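Local coordinates for protein imine reductase (PDB 4D3D) that probably uses NADPH to reduce cyclic imines such as 2-methylpyrroline to the S-configured amine, at residues B[159-162]-B[163-166]. Sequence-based numbering, arbitrary orientation.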
loop_
_atom_site.group_PDB
_atom_site.type_symbol
_atom_site.label_atom_id
_atom_site.label_comp_id
_atom_site.label_asym_id
_atom_site.label_seq_id
_atom_site.Cartn_x
_atom_site.Cartn_y
_atom_site.Cartn_z
ATOM N N VAL B 159 -1.048 13.569 33.282
ATOM C CA VAL B 159 -1.025 12.199 33.777
ATOM C C VAL B 159 0.104 11.428 33.054
ATOM O O VAL B 159 0.895 10.748 33.640
ATOM C CB VAL B 159 -2.417 11.492 33.619
ATOM C CG1 VAL B 159 -2.324 10.043 34.028
ATOM C CG2 VAL B 159 -3.482 12.137 34.507
ATOM N N PHE B 160 0.141 11.551 31.717
ATOM C CA PHE B 160 1.191 10.939 30.953
ATOM C C PHE B 160 2.596 11.392 31.408
ATOM O O PHE B 160 3.482 10.562 31.631
ATOM C CB PHE B 160 1.035 11.162 29.423
ATOM C CG PHE B 160 2.195 10.576 28.636
ATOM C CD1 PHE B 160 2.348 9.201 28.522
ATOM C CD2 PHE B 160 3.187 11.395 28.152
ATOM C CE1 PHE B 160 3.468 8.672 27.870
ATOM C CE2 PHE B 160 4.273 10.875 27.486
ATOM C CZ PHE B 160 4.414 9.508 27.368
ATOM N N GLU B 161 2.805 12.701 31.589
ATOM C CA GLU B 161 4.130 13.125 31.964
ATOM C C GLU B 161 4.527 12.613 33.342
ATOM O O GLU B 161 5.706 12.323 33.613
ATOM C CB GLU B 161 4.201 14.635 31.932
ATOM C CG GLU B 161 4.198 15.229 30.529
ATOM C CD GLU B 161 5.368 14.740 29.663
ATOM O OE1 GLU B 161 6.455 14.383 30.178
ATOM O OE2 GLU B 161 5.196 14.686 28.430
ATOM N N ALA B 162 3.555 12.467 34.219
ATOM C CA ALA B 162 3.871 11.972 35.590
ATOM C C ALA B 162 4.403 10.543 35.591
ATOM O O ALA B 162 5.141 10.147 36.493
ATOM C CB ALA B 162 2.657 12.061 36.469
ATOM N N HIS B 163 4.045 9.752 34.567
ATOM C CA HIS B 163 4.406 8.347 34.521
ATOM C C HIS B 163 5.333 7.959 33.390
ATOM O O HIS B 163 5.684 6.782 33.243
ATOM C CB HIS B 163 3.146 7.483 34.560
ATOM C CG HIS B 163 2.385 7.671 35.833
ATOM N ND1 HIS B 163 2.819 7.148 37.043
ATOM C CD2 HIS B 163 1.314 8.434 36.117
ATOM C CE1 HIS B 163 2.014 7.557 38.001
ATOM N NE2 HIS B 163 1.108 8.354 37.469
ATOM N N ARG B 164 5.733 8.932 32.607
ATOM C CA ARG B 164 6.514 8.686 31.436
ATOM C C ARG B 164 7.803 7.950 31.695
ATOM O O ARG B 164 8.197 7.069 30.935
ATOM C CB ARG B 164 6.798 10.044 30.789
ATOM C CG ARG B 164 7.825 10.093 29.734
ATOM C CD ARG B 164 7.732 11.547 29.243
ATOM N NE ARG B 164 8.342 11.529 27.989
ATOM C CZ ARG B 164 8.012 12.261 26.951
ATOM N NH1 ARG B 164 7.053 13.180 26.994
ATOM N NH2 ARG B 164 8.701 12.054 25.854
ATOM N N GLU B 165 8.471 8.360 32.748
ATOM C CA GLU B 165 9.721 7.718 33.116
ATOM C C GLU B 165 9.573 6.200 33.318
ATOM O O GLU B 165 10.359 5.406 32.798
ATOM C CB GLU B 165 10.269 8.404 34.366
ATOM C CG GLU B 165 11.615 7.834 34.812
ATOM C CD GLU B 165 12.302 8.651 35.923
ATOM O OE1 GLU B 165 11.669 9.190 36.842
ATOM O OE2 GLU B 165 13.518 8.775 35.854
ATOM N N THR B 166 8.558 5.779 34.077
ATOM C CA THR B 166 8.311 4.354 34.235
ATOM C C THR B 166 7.944 3.684 32.875
ATOM O O THR B 166 8.413 2.594 32.564
ATOM C CB THR B 166 7.163 4.121 35.256
ATOM O OG1 THR B 166 7.545 4.683 36.509
ATOM C CG2 THR B 166 6.839 2.639 35.391
HETATM O O HOH W 1 7.765 10.620 34.547
HETATM O O HOH W 2 7.480 8.068 35.871
#
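Arg164 runs back along its helix between Phe160 and Glu161, its chain extended from CG to NE, with CG anti to the backbone N (chi1 167°). Glu161 lies beside it and points the same way, bent at chi2 so that its carboxylate comes up to the guanidinium. The salt bridge is carried by Glu161 OE2, which takes Arg164 NH1 at 2.8 Å through its syn lone pair and sits almost in the guanidinium plane; OE1 gets only a weak bond from the same nitrogen and rests against CD of Arg164 at 3.2 Å. A second carboxylate, that of Glu168, pairs with NE, so two acids, Glu161 about a turn before Arg164 and Glu168 about a turn after it, hold the guanidinium and probably fix its rotation. The aromatic side is supplied by Phe160: CE2 lies 3.6 Å from Arg164 NH1, the ring and guanidinium planes are 57° apart, and CB of Arg164 stands over the ring's rim. The buried Phe160 ring also meets Tyr153 and Tyr175. The helix turn is distorted at His163 and kinks just beyond, where the N atoms of Glu165 and Thr166 have no bond to the preceding turn. His163 N donates to Phe160 O at 3.1 Å, from well above the carbonyl plane, and only weakly to Val159 O, while the imidazole of His163 brings CD2 to 3.4 Å from Val159 O. Two waters bridge the break: the first joins Glu161 O to Glu165 N, the second Ala162 O to Thr166 N, each standing in for an i to i+4 helical bond. The whole is an i, i+3 Glu-Arg pair on a water-inserted, kinked helix, 157-170, which links strands 149-155 and 171-175 as a beta-alpha-beta unit of the Rossmann-type NAD-binding domain.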